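Local coordinates for OBG-type G domain-containing protein (PDB 2E87) that binds GDP and probably GTP as an Obg-type GTPase of the NOG1 family, its cellular role being unknown, at residues Glu166-Val171 with Pro336-Val341; His269-Val274 with Glu302-Glu307. All coordinates share one frame; numbering follows the deposited sequence.

In the fold
Both contacts belong to the GTPase part of the chain, and in each a helix is one partner, yet they share no element. Contact 1 sets the lead-in to strand 169-173 against the long helix 323-350. Contact 2 joins two helices, 264-277 and 295-307, on the opposite face of the central sheet from helix 323-350, as usual in a Ras-like fold. Their centres are 26 Å apart. Contact 1 is only partly buried and made of a proline, aliphatic groups and a backbone carbonyl; contact 2 buries less area, but the rings of Phe271 and Phe304 are buried, with a carboxylate at their margin. Contact 1 lies away from the nucleotide site; the Phe271 side chain is about 14 Å from GDP.

Contact 1. Residues Glu166-Val171 with Pro336-Val341; sequences EIPTVV and PLAEKV
Pro168 lies with its ring against Leu337 and Ala338, the apolar centre of this strand-to-helix contact. The ring's CG rests on the helix backbone, 3.7 Å from Ala338 CA, and reaches the methyl CB of Ala338 at 3.8 Å; with so small a residue here, the proline can come down almost onto the helix itself. A second ring carbon, Pro168 CB, meets one methyl of the neighbouring leucine, Leu337 CD2, at 4.1 Å. Leu337 has CG anti to the backbone N (chi1 174°), which carries its branch out toward the proline.

The second kind of contact is between methyls and a carbonyl. Val341, one turn on from Leu337, straddles the backbone oxygen of Glu166: its CG2 is 3.6 Å and its CG1 3.7 Å from Glu166 O. The acidic side chain adds its aliphatic root, Glu166 CB lying 4.2 Å from Val341 CG1. Its carboxylate runs on along the helix to form a salt bridge with Arg348, with a long, weak ion pair to Lys345.

Helix 323-350 thus covers one face of the central sheet where strand 169-173 begins. Leu334 also packs on Pro168, while Phe214 of strand 214-220 touches Ala338, and the proline's backbone pairs with Gln217 of that strand.

Contact 2. Residues His269-Val274 with Glu302-Glu307; sequences HLFEEV and EKFVKE
Phe271 reaches across from helix 264-277 to the ring of Phe304 on helix 295-307. Its CG stands anti to the backbone N (chi1 162°), directing the ring toward helix 295-307, where its CD2 approaches Phe304 CE2 and Phe304 CZ, both at 3.8 Å. The ring planes are nearly perpendicular, at 85°, with centroids 5.9 Å apart. CD2 arrives at the rim of the Phe304 ring, close to that ring's plane, whereas Phe304 meets the Phe271 ring obliquely. Around the pair, Tyr252 makes an edge-to-face contact with Phe271, Leu310 packs on it, and Phe304 also packs on Phe254 of strand 249-254. The two helices are successive connections of the parallel part of the sheet: the first links strand 249-254 to strand 283-287, the second links that strand to 313-314, as in Ras-like P-loop GTPases. Bound GDP is about 14 Å from the Phe271 side chain, too far for that ring to touch it.

Next in sequence, Glu272 runs out extended beyond CG and brings OE2 to the edge of the Phe304 ring, 3.6 Å from Phe304 CE1. The carboxylate is turned 62° from the ring plane, and its oxygen lies near that plane, where the slightly positive ring hydrogens would probably suit its charge. Lys308 offers the same oxygen a long, weak ion pair. With Phe304 cut back to an alanine, a gap would probably open beside Phe271, and the Glu272 carboxylate would lose the ring edge it rests against.

Contact 1. Residues Glu166-Val171 with Pro336-Val341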
# COMPACT_ATOMS: atom_id res chain seq x y z
N GLU A 166 1.96 -5.91 -11.45
CA GLU A 166 1.87 -7.19 -12.14
C GLU A 166 3.01 -7.42 -13.11
O GLU A 166 3.66 -8.46 -13.09
CB GLU A 166 0.57 -7.33 -12.94
CG GLU A 166 -0.70 -7.46 -12.13
CD GLU A 166 -1.84 -7.99 -12.98
OE1 GLU A 166 -2.10 -7.44 -14.08
OE2 GLU A 166 -2.49 -8.97 -12.55
N ILE A 167 3.24 -6.45 -13.98
CA ILE A 167 4.28 -6.60 -14.99
C ILE A 167 5.71 -6.63 -14.46
O ILE A 167 6.03 -6.04 -13.42
CB ILE A 167 4.15 -5.50 -16.05
CG1 ILE A 167 4.55 -4.15 -15.47
CG2 ILE A 167 2.71 -5.45 -16.56
CD1 ILE A 167 4.71 -3.08 -16.52
N PRO A 168 6.61 -7.32 -15.19
CA PRO A 168 8.01 -7.41 -14.74
C PRO A 168 8.59 -6.01 -14.51
O PRO A 168 8.39 -5.10 -15.30
CB PRO A 168 8.71 -8.13 -15.89
CG PRO A 168 7.56 -8.83 -16.65
CD PRO A 168 6.47 -7.80 -16.57
N THR A 169 9.31 -5.85 -13.41
CA THR A 169 9.92 -4.55 -13.11
C THR A 169 11.43 -4.64 -12.98
O THR A 169 11.96 -5.59 -12.40
CB THR A 169 9.35 -3.93 -11.80
OG1 THR A 169 7.97 -3.63 -11.96
CG2 THR A 169 10.08 -2.62 -11.47
N VAL A 170 12.10 -3.65 -13.54
CA VAL A 170 13.55 -3.54 -13.45
C VAL A 170 13.82 -2.43 -12.43
O VAL A 170 13.25 -1.34 -12.52
CB VAL A 170 14.20 -3.14 -14.79
CG1 VAL A 170 15.70 -2.96 -14.58
CG2 VAL A 170 13.94 -4.20 -15.85
N VAL A 171 14.70 -2.72 -11.48
CA VAL A 171 15.08 -1.78 -10.43
C VAL A 171 16.53 -1.36 -10.65
O VAL A 171 17.43 -2.19 -10.61
CB VAL A 171 14.92 -2.43 -9.02
CG1 VAL A 171 15.35 -1.47 -7.95
CG2 VAL A 171 13.47 -2.85 -8.79
N PRO A 336 10.16 -14.26 -20.22
CA PRO A 336 9.43 -15.43 -19.71
C PRO A 336 8.43 -15.03 -18.63
O PRO A 336 7.26 -15.40 -18.69
CB PRO A 336 10.54 -16.36 -19.20
CG PRO A 336 11.76 -15.48 -19.10
CD PRO A 336 11.60 -14.53 -20.25
N LEU A 337 8.89 -14.27 -17.64
CA LEU A 337 8.01 -13.83 -16.57
C LEU A 337 6.84 -13.03 -17.14
O LEU A 337 5.73 -13.12 -16.64
CB LEU A 337 8.76 -12.96 -15.56
CG LEU A 337 7.85 -12.35 -14.49
CD1 LEU A 337 7.16 -13.47 -13.72
CD2 LEU A 337 8.64 -11.47 -13.54
N ALA A 338 7.10 -12.25 -18.18
CA ALA A 338 6.06 -11.44 -18.80
C ALA A 338 4.96 -12.33 -19.42
O ALA A 338 3.78 -12.01 -19.33
CB ALA A 338 6.66 -10.54 -19.88
N GLU A 339 5.37 -13.43 -20.03
CA GLU A 339 4.42 -14.36 -20.65
C GLU A 339 3.64 -15.08 -19.55
O GLU A 339 2.43 -15.27 -19.66
CB GLU A 339 5.16 -15.38 -21.54
CG GLU A 339 5.88 -14.73 -22.73
CD GLU A 339 6.71 -15.70 -23.57
OE1 GLU A 339 7.47 -16.51 -22.99
OE2 GLU A 339 6.62 -15.65 -24.81
N LYS A 340 4.33 -15.47 -18.49
CA LYS A 340 3.70 -16.15 -17.37
C LYS A 340 2.69 -15.24 -16.69
O LYS A 340 1.63 -15.70 -16.28
CB LYS A 340 4.75 -16.60 -16.35
CG LYS A 340 4.15 -17.27 -15.12
CD LYS A 340 5.17 -18.13 -14.42
CE LYS A 340 4.52 -19.03 -13.37
NZ LYS A 340 5.43 -20.14 -12.94
N VAL A 341 3.02 -13.96 -16.55
CA VAL A 341 2.12 -12.99 -15.94
C VAL A 341 0.88 -12.86 -16.81
O VAL A 341 -0.25 -12.90 -16.32
CB VAL A 341 2.78 -11.59 -15.81
CG1 VAL A 341 1.73 -10.55 -15.45
CG2 VAL A 341 3.84 -11.62 -14.73

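Contact 2. Residues His269-Val274 with Glu302-Glu307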
# COMPACT_ATOMS: atom_id res chain seq x y z
N HIS A 269 31.73 -1.54 -2.50
CA HIS A 269 31.18 -1.92 -1.21
C HIS A 269 29.67 -1.87 -1.27
O HIS A 269 29.00 -2.79 -0.79
CB HIS A 269 31.68 -0.99 -0.10
CG HIS A 269 33.12 -1.19 0.23
ND1 HIS A 269 33.85 -0.28 0.96
CD2 HIS A 269 33.97 -2.21 -0.06
CE1 HIS A 269 35.09 -0.73 1.11
NE2 HIS A 269 35.18 -1.90 0.49
N LEU A 270 29.13 -0.82 -1.88
CA LEU A 270 27.69 -0.67 -1.98
C LEU A 270 27.11 -1.79 -2.81
O LEU A 270 26.09 -2.38 -2.44
CB LEU A 270 27.32 0.68 -2.61
CG LEU A 270 25.82 0.98 -2.53
CD1 LEU A 270 25.39 1.06 -1.08
CD2 LEU A 270 25.52 2.29 -3.25
N PHE A 271 27.75 -2.11 -3.93
CA PHE A 271 27.25 -3.18 -4.77
C PHE A 271 27.12 -4.47 -3.96
O PHE A 271 26.13 -5.19 -4.05
CB PHE A 271 28.18 -3.42 -5.95
CG PHE A 271 27.97 -4.75 -6.60
CD1 PHE A 271 26.93 -4.94 -7.49
CD2 PHE A 271 28.77 -5.83 -6.25
CE1 PHE A 271 26.68 -6.20 -8.03
CE2 PHE A 271 28.52 -7.10 -6.78
CZ PHE A 271 27.47 -7.28 -7.67
N GLU A 272 28.14 -4.78 -3.16
CA GLU A 272 28.13 -6.00 -2.36
C GLU A 272 27.03 -6.00 -1.30
O GLU A 272 26.41 -7.03 -1.04
CB GLU A 272 29.51 -6.22 -1.72
CG GLU A 272 30.63 -6.17 -2.74
CD GLU A 272 32.00 -6.42 -2.13
OE1 GLU A 272 32.37 -5.71 -1.15
OE2 GLU A 272 32.71 -7.31 -2.65
N GLU A 273 26.79 -4.86 -0.68
CA GLU A 273 25.75 -4.76 0.31
C GLU A 273 24.37 -4.92 -0.36
O GLU A 273 23.49 -5.57 0.18
CB GLU A 273 25.82 -3.42 1.02
CG GLU A 273 25.13 -3.44 2.36
CD GLU A 273 24.79 -2.06 2.85
OE1 GLU A 273 23.84 -1.47 2.30
OE2 GLU A 273 25.47 -1.56 3.77
N VAL A 274 24.20 -4.32 -1.54
CA VAL A 274 22.92 -4.42 -2.25
C VAL A 274 22.73 -5.80 -2.86
O VAL A 274 21.62 -6.34 -2.85
CB VAL A 274 22.83 -3.33 -3.36
CG1 VAL A 274 21.61 -3.56 -4.24
CG2 VAL A 274 22.74 -1.96 -2.71
N GLU A 302 35.64 -4.71 -14.44
CA GLU A 302 35.30 -5.94 -15.15
C GLU A 302 35.87 -7.15 -14.41
O GLU A 302 35.19 -8.16 -14.24
CB GLU A 302 35.83 -5.92 -16.58
CG GLU A 302 35.20 -4.86 -17.45
CD GLU A 302 35.06 -5.30 -18.90
OE1 GLU A 302 34.36 -6.31 -19.14
OE2 GLU A 302 35.64 -4.64 -19.79
N LYS A 303 37.12 -7.02 -13.97
CA LYS A 303 37.78 -8.10 -13.25
C LYS A 303 36.90 -8.46 -12.06
O LYS A 303 36.37 -9.57 -11.98
CB LYS A 303 39.16 -7.63 -12.77
CG LYS A 303 40.14 -8.75 -12.45
CD LYS A 303 41.56 -8.19 -12.32
CE LYS A 303 42.62 -9.29 -12.29
NZ LYS A 303 44.02 -8.75 -12.38
N PHE A 304 36.74 -7.51 -11.15
CA PHE A 304 35.91 -7.69 -9.96
C PHE A 304 34.55 -8.30 -10.28
O PHE A 304 34.11 -9.26 -9.64
CB PHE A 304 35.69 -6.35 -9.26
CG PHE A 304 34.60 -6.37 -8.24
CD1 PHE A 304 34.80 -6.97 -7.00
CD2 PHE A 304 33.37 -5.80 -8.51
CE1 PHE A 304 33.78 -7.01 -6.06
CE2 PHE A 304 32.34 -5.83 -7.57
CZ PHE A 304 32.55 -6.44 -6.34
N VAL A 305 33.87 -7.71 -11.27
CA VAL A 305 32.54 -8.18 -11.66
C VAL A 305 32.53 -9.62 -12.10
O VAL A 305 31.78 -10.44 -11.56
CB VAL A 305 31.96 -7.32 -12.79
CG1 VAL A 305 30.65 -7.93 -13.28
CG2 VAL A 305 31.73 -5.91 -12.30
N LYS A 306 33.35 -9.95 -13.09
CA LYS A 306 33.39 -11.31 -13.59
C LYS A 306 33.73 -12.30 -12.47
O LYS A 306 33.31 -13.45 -12.51
CB LYS A 306 34.37 -11.42 -14.76
CG LYS A 306 33.84 -10.69 -15.99
CD LYS A 306 34.84 -10.58 -17.12
CE LYS A 306 34.22 -9.84 -18.31
NZ LYS A 306 35.18 -9.58 -19.42
N GLU A 307 34.45 -11.83 -11.46
CA GLU A 307 34.81 -12.68 -10.34
C GLU A 307 33.60 -13.02 -9.48
O GLU A 307 33.64 -13.97 -8.70
CB GLU A 307 35.88 -12.01 -9.47
CG GLU A 307 37.22 -11.86 -10.16
CD GLU A 307 38.28 -11.31 -9.23
OE1 GLU A 307 38.51 -11.93 -8.17
OE2 GLU A 307 38.88 -10.26 -9.56